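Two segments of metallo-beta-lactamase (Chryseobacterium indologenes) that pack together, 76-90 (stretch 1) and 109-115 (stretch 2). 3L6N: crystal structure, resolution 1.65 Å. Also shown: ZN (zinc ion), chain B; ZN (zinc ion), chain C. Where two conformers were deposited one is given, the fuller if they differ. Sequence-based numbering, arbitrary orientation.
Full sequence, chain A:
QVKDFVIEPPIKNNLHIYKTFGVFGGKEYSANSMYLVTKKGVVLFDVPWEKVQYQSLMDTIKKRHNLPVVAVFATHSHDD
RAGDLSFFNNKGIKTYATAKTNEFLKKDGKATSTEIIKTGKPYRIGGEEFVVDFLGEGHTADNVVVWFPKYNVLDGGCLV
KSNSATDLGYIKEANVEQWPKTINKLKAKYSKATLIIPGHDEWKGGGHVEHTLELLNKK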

ATOM      1  N   HIS A  76      -2.264   1.660   5.817  1.00  3.76           N
ATOM      2  CA  HIS A  76      -2.590   1.492   7.249  1.00  3.78           C
ATOM      3  C   HIS A  76      -1.356   1.808   8.097  1.00  3.73           C
ATOM      4  O   HIS A  76      -0.346   2.291   7.554  1.00  3.97           O
ATOM      5  CB  HIS A  76      -3.294   0.142   7.622  1.00  3.66           C
ATOM      6  CG  HIS A  76      -2.485  -1.103   7.403  1.00  3.64           C
ATOM      7  ND1 HIS A  76      -2.372  -1.715   6.171  1.00  3.97           N
ATOM      8  CD2 HIS A  76      -1.857  -1.917   8.284  1.00  5.81           C
ATOM      9  CE1 HIS A  76      -1.647  -2.816   6.293  1.00  5.15           C
ATOM     10  NE2 HIS A  76      -1.323  -2.961   7.565  1.00  5.01           N
ATOM     11  N   SER A  77      -1.435   1.580   9.411  1.00  3.95           N
ATOM     12  CA  SER A  77      -0.419   2.120  10.319  1.00  4.68           C
ATOM     13  C   SER A  77       0.855   1.302  10.461  1.00  5.30           C
ATOM     14  O   SER A  77       1.816   1.784  11.049  1.00  5.23           O
ATOM     15  CB  SER A  77      -1.001   2.325  11.717  1.00  4.50           C
ATOM     16  OG  SER A  77      -1.172   1.070  12.366  1.00  5.40           O
ATOM     17  N   HIS A  78       0.858   0.078   9.939  1.00  5.41           N
ATOM     18  CA  HIS A  78       1.965  -0.848  10.166  1.00  6.04           C
ATOM     19  C   HIS A  78       3.269  -0.445   9.482  1.00  6.30           C
ATOM     20  O   HIS A  78       3.286   0.380   8.568  1.00  6.46           O
ATOM     21  CB  HIS A  78       1.567  -2.259   9.729  1.00  5.51           C
ATOM     22  CG  HIS A  78       0.606  -2.936  10.657  1.00  5.21           C
ATOM     23  ND1 HIS A  78      -0.156  -4.019  10.272  1.00  6.90           N
ATOM     24  CD2 HIS A  78       0.300  -2.696  11.954  1.00  7.58           C
ATOM     25  CE1 HIS A  78      -0.880  -4.424  11.304  1.00  7.44           C
ATOM     26  NE2 HIS A  78      -0.635  -3.631  12.328  1.00  7.95           N
ATOM     27  N   ASP A  79       4.363  -1.042   9.943  1.00  7.02           N
ATOM     28  CA  ASP A  79       5.718  -0.692   9.468  1.00  7.47           C
ATOM     29  C   ASP A  79       5.933  -0.824   7.963  1.00  6.69           C
ATOM     30  O   ASP A  79       6.728  -0.075   7.386  1.00  7.12           O
ATOM     31  CB  ASP A  79       6.758  -1.571  10.155  1.00  8.08           C
ATOM     32  CG  ASP A  79       6.915  -1.280  11.630  1.00 12.67           C
ATOM     33  OD1 ASP A  79       7.613  -2.085  12.284  1.00 17.21           O
ATOM     34  OD2 ASP A  79       6.374  -0.285  12.152  1.00 17.22           O
ATOM     35  N   ASP A  80       5.244  -1.781   7.339  1.00  6.16           N
ATOM     36  CA  ASP A  80       5.354  -2.025   5.898  1.00  5.49           C
ATOM     37  C   ASP A  80       4.427  -1.123   5.087  1.00  5.30           C
ATOM     38  O   ASP A  80       4.331  -1.265   3.870  1.00  5.46           O
ATOM     39  CB  ASP A  80       5.084  -3.512   5.562  1.00  5.86           C
ATOM     40  CG  ASP A  80       3.697  -3.974   5.978  1.00  7.36           C
ATOM     41  OD1 ASP A  80       3.297  -3.734   7.130  1.00  6.87           O
ATOM     42  OD2 ASP A  80       3.000  -4.611   5.145  1.00 10.94           O
ATOM     43  N   ARG A  81       3.788  -0.173   5.764  0.70  4.54           N
ATOM     44  CA  ARG A  81       2.788   0.678   5.132  0.70  4.68           C
ATOM     45  C   ARG A  81       3.129   2.140   5.408  0.70  4.47           C
ATOM     46  O   ARG A  81       3.862   2.757   4.637  0.70  4.40           O
ATOM     47  CB  ARG A  81       1.384   0.302   5.620  0.70  4.72           C
ATOM     48  CG  ARG A  81       1.039  -1.185   5.452  0.70  5.73           C
ATOM     49  CD  ARG A  81       0.552  -1.511   4.045  0.70  7.21           C
ATOM     50  NE  ARG A  81       1.636  -1.629   3.076  0.70  8.21           N
ATOM     51  CZ  ARG A  81       1.489  -2.149   1.859  0.70  9.54           C
ATOM     52  NH1 ARG A  81       0.301  -2.590   1.467  0.70 10.08           N
ATOM     53  NH2 ARG A  81       2.519  -2.209   1.029  0.70  8.53           N
ATOM     54  N   ALA A  82       2.643   2.684   6.521  1.00  4.38           N
ATOM     55  CA  ALA A  82       3.045   4.043   6.936  1.00  4.56           C
ATOM     56  C   ALA A  82       4.536   4.121   7.260  1.00  4.61           C
ATOM     57  O   ALA A  82       5.192   5.128   6.973  1.00  4.60           O
ATOM     58  CB  ALA A  82       2.232   4.507   8.140  1.00  4.86           C
ATOM     59  N   GLY A  83       5.066   3.068   7.867  1.00  4.72           N
ATOM     60  CA  GLY A  83       6.454   3.093   8.332  1.00  5.36           C
ATOM     61  C   GLY A  83       6.692   4.271   9.262  1.00  5.57           C
ATOM     62  O   GLY A  83       5.845   4.593  10.109  1.00  6.26           O
ATOM     63  N   ASP A  84       7.842   4.922   9.094  1.00  5.32           N
ATOM     64  CA  ASP A  84       8.215   6.077   9.903  1.00  6.59           C
ATOM     65  C   ASP A  84       8.056   7.328   9.053  1.00  6.39           C
ATOM     66  O   ASP A  84       8.967   7.709   8.296  1.00  7.23           O
ATOM     67  CB  ASP A  84       9.656   5.942  10.411  1.00  6.51           C
ATOM     68  CG  ASP A  84      10.131   7.172  11.191  1.00  8.45           C
ATOM     69  OD1 ASP A  84       9.311   8.084  11.467  1.00 10.14           O
ATOM     70  OD2 ASP A  84      11.337   7.215  11.519  1.00 12.28           O
ATOM     71  N   LEU A  85       6.894   7.959   9.173  1.00  6.63           N
ATOM     72  CA  LEU A  85       6.558   9.101   8.334  1.00  6.68           C
ATOM     73  C   LEU A  85       7.431  10.326   8.602  1.00  7.87           C
ATOM     74  O   LEU A  85       7.437  11.254   7.787  1.00  8.74           O
ATOM     75  CB  LEU A  85       5.082   9.471   8.461  1.00  6.78           C
ATOM     76  CG  LEU A  85       4.087   8.441   7.915  1.00  5.86           C
ATOM     77  CD1 LEU A  85       2.681   8.841   8.334  1.00  5.95           C
ATOM     78  CD2 LEU A  85       4.183   8.299   6.390  1.00  6.90           C
ATOM     79  N   SER A  86       8.173  10.314   9.716  1.00  8.27           N
ATOM     80  CA  SER A  86       9.027  11.459  10.054  1.00  9.60           C
ATOM     81  C   SER A  86      10.093  11.689   8.989  1.00  9.66           C
ATOM     82  O   SER A  86      10.474  12.835   8.722  1.00 10.01           O
ATOM     83  CB  SER A  86       9.660  11.324  11.448  1.00  8.98           C
ATOM     84  OG  SER A  86      10.680  10.341  11.495  1.00 10.82           O
ATOM     85  N   PHE A  87      10.548  10.611   8.360  1.00  9.55           N
ATOM     86  CA  PHE A  87      11.544  10.732   7.299  1.00  9.83           C
ATOM     87  C   PHE A  87      11.064  11.681   6.209  1.00  9.98           C
ATOM     88  O   PHE A  87      11.828  12.530   5.725  1.00 10.40           O
ATOM     89  CB  PHE A  87      11.855   9.372   6.685  1.00  9.94           C
ATOM     90  CG  PHE A  87      12.804   9.442   5.518  1.00  9.67           C
ATOM     91  CD1 PHE A  87      14.177   9.345   5.716  1.00 11.46           C
ATOM     92  CD2 PHE A  87      12.318   9.590   4.219  1.00 10.48           C
ATOM     93  CE1 PHE A  87      15.055   9.401   4.636  1.00 12.48           C
ATOM     94  CE2 PHE A  87      13.181   9.658   3.131  1.00 10.52           C
ATOM     95  CZ  PHE A  87      14.553   9.555   3.335  1.00 11.68           C
ATOM     96  N   PHE A  88       9.803  11.515   5.812  1.00  9.57           N
ATOM     97  CA  PHE A  88       9.216  12.330   4.758  1.00  9.92           C
ATOM     98  C   PHE A  88       8.756  13.685   5.276  1.00 10.15           C
ATOM     99  O   PHE A  88       8.997  14.711   4.628  1.00 10.24           O
ATOM    100  CB  PHE A  88       8.108  11.560   4.041  1.00  9.59           C
ATOM    101  CG  PHE A  88       8.590  10.280   3.436  1.00  8.77           C
ATOM    102  CD1 PHE A  88       9.230  10.282   2.195  1.00  7.34           C
ATOM    103  CD2 PHE A  88       8.442   9.077   4.114  1.00  8.98           C
ATOM    104  CE1 PHE A  88       9.701   9.105   1.638  1.00  8.02           C
ATOM    105  CE2 PHE A  88       8.913   7.885   3.553  1.00  9.23           C
ATOM    106  CZ  PHE A  88       9.532   7.906   2.312  1.00  8.50           C
ATOM    107  N   ASN A  89       8.140  13.702   6.458  1.00 10.48           N
ATOM    108  CA  ASN A  89       7.730  14.965   7.070  1.00 11.25           C
ATOM    109  C   ASN A  89       8.905  15.929   7.218  1.00 11.58           C
ATOM    110  O   ASN A  89       8.776  17.114   6.905  1.00 12.33           O
ATOM    111  CB  ASN A  89       7.069  14.730   8.432  1.00 10.76           C
ATOM    112  CG  ASN A  89       5.747  13.991   8.323  1.00 11.24           C
ATOM    113  OD1 ASN A  89       5.122  13.955   7.263  1.00 10.57           O
ATOM    114  ND2 ASN A  89       5.315  13.390   9.426  1.00 10.25           N
ATOM    115  N   ASN A  90      10.045  15.405   7.667  1.00 12.43           N
ATOM    116  CA  ASN A  90      11.239  16.231   7.904  1.00 13.49           C
ATOM    117  C   ASN A  90      11.770  16.863   6.628  1.00 14.19           C
ATOM    118  O   ASN A  90      12.324  17.967   6.656  1.00 14.38           O
ATOM    119  CB  ASN A  90      12.340  15.432   8.602  1.00 13.97           C
ATOM    120  CG  ASN A  90      12.009  15.124  10.061  1.00 13.99           C
ATOM    121  OD1 ASN A  90      11.068  15.678  10.632  1.00 17.20           O
ATOM    122  ND2 ASN A  90      12.795  14.244  10.667  1.00 17.11           N
ATOM    123  N   GLY A 109       3.262   5.479  19.308  1.00 13.91           N
ATOM    124  CA  GLY A 109       4.438   6.337  19.505  1.00 13.98           C
ATOM    125  C   GLY A 109       5.153   6.742  18.224  1.00 13.95           C
ATOM    126  O   GLY A 109       6.334   7.115  18.250  1.00 14.87           O
ATOM    127  N   LYS A 110       4.432   6.698  17.107  1.00 12.68           N
ATOM    128  CA  LYS A 110       5.032   6.963  15.791  1.00 12.16           C
ATOM    129  C   LYS A 110       4.585   8.306  15.218  1.00 11.32           C
ATOM    130  O   LYS A 110       3.606   8.894  15.674  1.00 11.73           O
ATOM    131  CB  LYS A 110       4.692   5.848  14.797  1.00 12.15           C
ATOM    132  CG  LYS A 110       5.115   4.446  15.203  1.00 13.97           C
ATOM    133  CD  LYS A 110       4.524   3.440  14.201  1.00 17.10           C
ATOM    134  CE  LYS A 110       4.846   1.991  14.533  1.00 19.53           C
ATOM    135  NZ  LYS A 110       4.072   1.066  13.635  1.00 21.06           N
ATOM    136  N   ALA A 111       5.307   8.787  14.207  1.00 10.64           N
ATOM    137  CA  ALA A 111       4.929  10.010  13.513  1.00 10.11           C
ATOM    138  C   ALA A 111       3.604   9.844  12.783  1.00  9.55           C
ATOM    139  O   ALA A 111       3.279   8.756  12.300  1.00  9.15           O
ATOM    140  CB  ALA A 111       6.029  10.433  12.532  1.00 10.46           C
ATOM    141  N   THR A 112       2.839  10.922  12.729  1.00  9.18           N
ATOM    142  CA  THR A 112       1.562  10.948  12.023  1.00  9.63           C
ATOM    143  C   THR A 112       1.700  11.713  10.709  1.00  9.33           C
ATOM    144  O   THR A 112       2.714  12.391  10.476  1.00  8.76           O
ATOM    145  CB  THR A 112       0.479  11.595  12.880  1.00  9.57           C
ATOM    146  OG1 THR A 112       0.952  12.859  13.379  1.00 12.60           O
ATOM    147  CG2 THR A 112       0.126  10.676  14.057  1.00 10.48           C
ATOM    148  N   SER A 113       0.682  11.610   9.856  1.00  9.09           N
ATOM    149  CA  SER A 113       0.694  12.302   8.565  1.00  9.39           C
ATOM    150  C   SER A 113       0.469  13.801   8.747  1.00 10.12           C
ATOM    151  O   SER A 113      -0.026  14.245   9.798  1.00 10.77           O
ATOM    152  CB  SER A 113      -0.377  11.734   7.630  1.00  9.42           C
ATOM    153  OG  SER A 113      -1.673  12.087   8.084  1.00  7.66           O
ATOM    154  N   THR A 114       0.834  14.576   7.735  1.00 10.09           N
ATOM    155  CA  THR A 114       0.572  16.021   7.778  1.00 10.50           C
ATOM    156  C   THR A 114      -0.738  16.374   7.076  1.00 10.93           C
ATOM    157  O   THR A 114      -1.279  17.464   7.276  1.00 11.48           O
ATOM    158  CB  THR A 114       1.742  16.838   7.211  1.00 10.08           C
ATOM    159  OG1 THR A 114       2.026  16.413   5.870  1.00 11.60           O
ATOM    160  CG2 THR A 114       2.980  16.672   8.078  1.00 10.73           C
ATOM    161  N   GLU A 115      -1.251  15.449   6.260  1.00 10.54           N
ATOM    162  CA  GLU A 115      -2.536  15.620   5.594  1.00 11.12           C
ATOM    163  C   GLU A 115      -3.462  14.457   5.911  1.00 10.79           C
ATOM    164  O   GLU A 115      -3.012  13.327   6.080  1.00  9.99           O
ATOM    165  CB  GLU A 115      -2.379  15.729   4.066  1.00 11.36           C
ATOM    166  CG  GLU A 115      -1.083  16.365   3.559  1.00 14.95           C
ATOM    167  CD  GLU A 115      -0.916  17.818   3.960  1.00 18.88           C
ATOM    168  OE1 GLU A 115       0.213  18.194   4.354  1.00 21.80           O
ATOM    169  OE2 GLU A 115      -1.905  18.577   3.878  1.00 21.57           O
TER
HETATM  170 ZN    ZN B 301      -0.491  -4.693   8.408  1.00  9.28          ZN
HETATM  171 ZN    ZN C 302       1.282  -5.697   5.394  0.70 12.23          ZN
HETATM  172  O   HOH W   1       4.501   2.286  11.035  1.00  8.75           O
HETATM  173  O   HOH W   2       1.003   0.768  14.131  1.00 20.37           O
HETATM  174  O   HOH W   3       1.060  -5.154   7.392  1.00 10.54           O
HETATM  175  O   HOH W   4       5.176   7.100  11.216  1.00  6.34           O
HETATM  176  O   HOH W   5       7.832   7.331  13.623  1.00 14.21           O
HETATM  177  O   HOH W   6       4.798  16.585   5.344  1.00 18.88           O

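Stretch 2 has no regular helix or strand, and it runs past stretch 1 as an irregular strip rather than pairing with it through backbone hydrogen bonds. The closest CA-CA correspondences are Leu 85 with Ala 111 (5.5 Å) and Asn 89 with Thr 114 (7.3 Å), so the two chains advance in the same order along the contact. Together they bury 398 Å², both sides summed.

Gly 109 lies beyond contact. It closes the preceding helix in a Schellman motif, and its phi of 79° is a value that favours glycine; the chain then passes to Lys 110, the residue of the pair of stretches most covered by its neighbour (72 Å²). The Lys 110 side chain starts at chi1 = -58° (m) and is then t at chi2, chi3 and chi4, an extended form that carries its ammonium to the loop at Ser 77 and Asp 79. There Lys 110 NZ donates to Asp 79 OD2 at 3.1 Å, a hydrogen bond that is also a salt bridge. The Asp 79 CA-to-CB bond points sideways, but the end of the side chain comes nearer, which makes the pairing possible. Two waters share the ammonium's remaining hydrogen-bonding capacity: water 1 accepts from Lys 110 NZ (2.9 Å) and is also bound to Ser 77 O (2.7 Å) and Gly 83 O (2.8 Å), while water 2 accepts from Lys 110 NZ (3.1 Å) and meets Ser 77 OG at 2.8 Å.

Ala 111 sits against the entry to the helix of stretch 1. Its methyl points toward stretch 1, with Ala 111 CB 3.5 Å from Ser 86 N, 3.9 Å from Ser 86 CB and 4.3 Å from Leu 85 CB, the last an apolar contact. The Ser 86 amide is already engaged, donating to Asp 84 OD1 (3.1 Å) in a capping bond, and Ser 86 OG donates to the same oxygen at 2.6 Å. The Ala 111 backbone is joined to this region through water: water 5 accepts from Ala 111 N (3.0 Å) and donates to Asp 84 OD1 (2.7 Å), whereas water 4 donates to Ala 111 O (2.7 Å) and Gly 83 O (2.8 Å) and accepts from Leu 85 N (2.8 Å).

At Thr 112 the side chain points away and the backbone makes the bond. Asn 89 ND2 donates to Thr 112 O at 3.0 Å, with an N-H...O angle of 146°, the one direct hydrogen bond between the stretches besides that of Lys 110.

Ser 113 also points away, yet its backbone meets the buried Leu 85, whose CD1 lies 3.7 Å from Ser 113 N. Ser 113 OG instead donates to Glu 115 O (2.7 Å).

Thr 114 turns toward stretch 1 again, placing Thr 114 CG2 3.6 Å from Asn 89 OD1. Water 6 donates to both Thr 114 OG1 (2.8 Å) and Asn 89 OD1 (3.3 Å), extending the contact through solvent. Glu 115 no longer touches stretch 1.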